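Local coordinates for protein amidase, hydantoinase/carbamoylase family (Burkholderia vietnamiensis, PDB 5I4M) that probably hydrolyses N-carbamoyl-L-amino acids as a two-zinc amidase of the peptidase M20 family, here with 3-phosphoglycerate bound at the metals, at residues 115-118 and 119-123; 128-132 and 133-137. All blocks are in the same frame, centred on the assembly; numbering follows the deposited sequence.

Contact 1. Residues 115-118 and 119-123. With ZN (zinc ion), chain C; ZN (zinc ion), chain D; 3PG (3-phosphoglyceric acid), chain E.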
# COMPACT_ATOMS: atom_id res chain seq x y z
N ASP A 115 19.91 -10.91 12.69
CA ASP A 115 19.44 -11.84 11.67
C ASP A 115 20.39 -11.81 10.48
O ASP A 115 20.67 -10.74 9.92
CB ASP A 115 18.01 -11.46 11.27
CG ASP A 115 17.43 -12.30 10.15
OD1 ASP A 115 18.04 -13.32 9.72
OD2 ASP A 115 16.30 -11.95 9.72
N GLY A 116 20.95 -12.97 10.14
CA GLY A 116 21.90 -13.06 9.04
C GLY A 116 23.30 -12.55 9.33
O GLY A 116 24.28 -13.28 9.14
N ILE A 117 23.43 -11.30 9.76
CA ILE A 117 24.77 -10.73 9.88
C ILE A 117 25.58 -11.46 10.96
O ILE A 117 26.81 -11.57 10.85
CB ILE A 117 24.69 -9.21 10.14
CG1 ILE A 117 26.09 -8.58 10.18
CG2 ILE A 117 23.93 -8.92 11.42
CD1 ILE A 117 26.85 -8.66 8.86
N TYR A 118 24.92 -11.98 11.99
CA TYR A 118 25.64 -12.75 13.01
C TYR A 118 26.37 -13.94 12.38
O TYR A 118 27.53 -14.20 12.70
CB TYR A 118 24.65 -13.21 14.08
CG TYR A 118 25.17 -14.18 15.14
CD1 TYR A 118 26.44 -14.02 15.71
CD2 TYR A 118 24.37 -15.21 15.59
CE1 TYR A 118 26.88 -14.90 16.69
CE2 TYR A 118 24.81 -16.09 16.57
CZ TYR A 118 26.06 -15.92 17.12
OH TYR A 118 26.48 -16.81 18.09
N GLY A 119 25.71 -14.66 11.47
CA GLY A 119 26.37 -15.81 10.86
C GLY A 119 27.55 -15.43 9.99
O GLY A 119 28.55 -16.15 9.92
N VAL A 120 27.45 -14.29 9.30
CA VAL A 120 28.58 -13.81 8.51
C VAL A 120 29.73 -13.42 9.43
O VAL A 120 30.87 -13.86 9.24
CB VAL A 120 28.15 -12.63 7.61
CG1 VAL A 120 29.38 -12.04 6.91
CG2 VAL A 120 27.11 -13.09 6.58
N LEU A 121 29.45 -12.58 10.42
CA LEU A 121 30.51 -12.09 11.29
C LEU A 121 31.02 -13.18 12.23
O LEU A 121 32.19 -13.15 12.62
CB LEU A 121 30.01 -10.88 12.08
CG LEU A 121 29.73 -9.66 11.20
CD1 LEU A 121 29.27 -8.47 12.04
CD2 LEU A 121 30.96 -9.30 10.39
N GLY A 122 30.16 -14.13 12.60
CA GLY A 122 30.64 -15.31 13.30
C GLY A 122 31.65 -16.09 12.48
O GLY A 122 32.67 -16.56 12.99
N GLY A 123 31.39 -16.21 11.17
CA GLY A 123 32.37 -16.85 10.30
C GLY A 123 33.68 -16.10 10.26
O GLY A 123 34.75 -16.69 10.36
ZN ZN C . 18.31 -14.92 8.34
ZN ZN D . 15.27 -12.54 8.08
C1 3PG E . 12.22 -16.60 5.80
O1 3PG E . 11.31 -15.75 5.86
O2 3PG E . 12.23 -17.63 6.51
C2 3PG E . 13.35 -16.35 4.85
O3 3PG E . 14.03 -17.59 4.55
C3 3PG E . 14.32 -15.39 5.49
O1P 3PG E . 14.90 -16.01 6.65
P 3PG E . 15.68 -15.08 7.75
O2P 3PG E . 16.56 -14.14 6.96
O3P 3PG E . 14.55 -14.36 8.47
O4P 3PG E . 16.47 -16.10 8.58
O HOH W 1 18.85 -16.69 7.19
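The carbonyl oxygen of Gly116 receives two backbone N-H groups of the helix's first turn, both weakly: Gly119 N at 3.1 Å and Val120 N at 3.3 Å from Gly116 O. Gly116, with positive phi (77°), is the N-cap residue where the loop turns into the helix. One residue earlier, the Asp115 carboxylate bridges the two zinc ions, OD1 lying 2.1 Å from one and OD2 2.0 Å from the other. With CG anti to the backbone N (chi1 177°), the carboxylate reaches between the two metals. Phosphate oxygen O2P of 3-phosphoglycerate also binds both metals; His104, His211 and a water also bind the zinc held by OD1, Glu150 and His403 the one held by OD2. Within the helix, the bond from Leu121 N to Ile117 O is nearly straight (2.9 Å, 175°). Beside it the two side chains cross obliquely, Ile117 CG1 meeting Leu121 CD1 at 3.7 Å. Tyr118 leaves on another side, where its OH is hydrogen-bonded to Ile414 O. Helices 29-39 and 57-72 cover the Ile117 and Leu121 side of helix 117-132, while the Tyr118 side chain packs on strand 206-212.

Contact 2. Residues 128-132 and 133-137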
# COMPACT_ATOMS: atom_id res chain seq x y z
N ARG A 128 39.48 -15.32 12.09
CA ARG A 128 40.43 -14.58 12.92
C ARG A 128 40.94 -15.45 14.07
O ARG A 128 42.11 -15.35 14.46
CB ARG A 128 39.79 -13.31 13.46
CG ARG A 128 39.47 -12.28 12.39
CD ARG A 128 38.70 -11.11 12.98
NE ARG A 128 38.75 -9.91 12.13
CZ ARG A 128 37.95 -8.86 12.27
NH1 ARG A 128 37.01 -8.85 13.22
NH2 ARG A 128 38.08 -7.81 11.47
N SER A 129 40.07 -16.29 14.62
CA SER A 129 40.47 -17.13 15.74
C SER A 129 41.42 -18.24 15.29
O SER A 129 42.35 -18.60 16.02
CB SER A 129 39.24 -17.72 16.42
OG SER A 129 38.58 -16.72 17.18
N LEU A 130 41.21 -18.78 14.08
CA LEU A 130 42.18 -19.72 13.54
C LEU A 130 43.53 -19.04 13.34
O LEU A 130 44.58 -19.66 13.57
CB LEU A 130 41.69 -20.30 12.22
CG LEU A 130 40.39 -21.11 12.23
CD1 LEU A 130 39.96 -21.40 10.81
CD2 LEU A 130 40.58 -22.39 13.02
N ASN A 131 43.53 -17.78 12.91
CA ASN A 131 44.79 -17.05 12.81
C ASN A 131 45.41 -16.83 14.18
O ASN A 131 46.61 -17.07 14.38
CB ASN A 131 44.58 -15.71 12.10
CG ASN A 131 44.16 -15.88 10.66
OD1 ASN A 131 44.30 -16.95 10.09
ND2 ASN A 131 43.63 -14.82 10.06
N ASP A 132 44.61 -16.38 15.15
CA ASP A 132 45.13 -16.10 16.49
C ASP A 132 45.82 -17.31 17.08
O ASP A 132 46.86 -17.19 17.74
CB ASP A 132 44.00 -15.64 17.42
CG ASP A 132 43.50 -14.25 17.10
OD1 ASP A 132 44.16 -13.55 16.31
OD2 ASP A 132 42.45 -13.87 17.65
N HIS A 133 45.26 -18.50 16.86
CA HIS A 133 45.79 -19.71 17.45
C HIS A 133 46.75 -20.44 16.53
O HIS A 133 47.24 -21.52 16.88
CB HIS A 133 44.65 -20.64 17.86
CG HIS A 133 43.86 -20.14 19.03
ND1 HIS A 133 42.67 -19.46 18.89
CD2 HIS A 133 44.10 -20.21 20.36
CE1 HIS A 133 42.21 -19.14 20.09
NE2 HIS A 133 43.06 -19.58 20.99
N GLY A 134 47.05 -19.87 15.36
CA GLY A 134 48.02 -20.47 14.46
C GLY A 134 47.61 -21.84 13.96
O GLY A 134 48.46 -22.72 13.76
N ILE A 135 46.31 -22.04 13.74
CA ILE A 135 45.78 -23.34 13.37
C ILE A 135 45.80 -23.48 11.85
O ILE A 135 45.26 -22.63 11.13
CB ILE A 135 44.36 -23.53 13.92
CG1 ILE A 135 44.40 -23.58 15.44
CG2 ILE A 135 43.71 -24.78 13.33
CD1 ILE A 135 43.03 -23.53 16.07
N GLU A 136 46.41 -24.56 11.38
CA GLU A 136 46.33 -24.96 9.98
C GLU A 136 45.27 -26.05 9.86
O GLU A 136 45.31 -27.03 10.60
CB GLU A 136 47.68 -25.46 9.48
CG GLU A 136 47.64 -26.06 8.08
CD GLU A 136 49.01 -26.52 7.61
OE1 GLU A 136 49.49 -27.58 8.06
OE2 GLU A 136 49.62 -25.80 6.79
N THR A 137 44.33 -25.86 8.94
CA THR A 137 43.31 -26.86 8.65
C THR A 137 43.69 -27.67 7.42
O THR A 137 44.44 -27.21 6.56
CB THR A 137 41.94 -26.20 8.44
OG1 THR A 137 42.01 -25.30 7.32
CG2 THR A 137 41.52 -25.42 9.68
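His133 turns CG anti to its own carbonyl carbon and beside its backbone N (chi1 -70°), and chi2 of 98° swings ND1 back toward the helix. Backbone and ring of this residue therefore grip one acceptor: His133 N and His133 ND1 each lie 3.0 Å from Ser129 O, reaching it from opposite faces of the carbonyl plane. Because a carbonyl oxygen can only accept, ND1 is the donor; the oxygen lies at the ring edge, near the imidazole plane, and the bond restrains the ring's rotation. Helix 117-132 ends here in a Schellman motif, in which Gly134 takes positive phi (63°) and the chain turns out of the last helical turn. Ile135 N closes it by a bond of 2.9 Å to Leu130 O, in the carbonyl plane. Gly134 N meets Asn131 O at 3.0 Å from above the carbonyl plane, off its lone pairs. Beside the Ile135-Leu130 backbone bond, the side chains of Leu130 and Ile135 cross at about a right angle, Leu130 CD2 touching Ile135 CG2 at 4.0 Å. Leu426 of helix 411-429 touches both of them. Asp132 OD2 forms a salt bridge with Arg31, while Asn131 OD1 and the backbone oxygen of Ile135 are both hydrogen-bonded to Arg89, tying the helix end and the departing chain to strand 85-89.

In the fold
Contacts 1 and 2 mark the two ends of the same helix, 117-132, and follow one another along the chain. Their centres lie about 19 Å apart, with about 5 Å between nearest atoms and no direct touch. Strand 99-103 precedes the helix and strand 141-145 follows it; the two strands pair in parallel, so the helix is the crossover of a beta-alpha-beta unit in the M20 metallopeptidase fold. The centre of contact 1, buried beside the zinc ions, lies about 11 Å from that of the chain, whereas the centre of contact 2, partly exposed, lies about 29 Å from it. Helix 29-39 reaches both ends. The helix thus runs from the two-metal site to the protein's periphery.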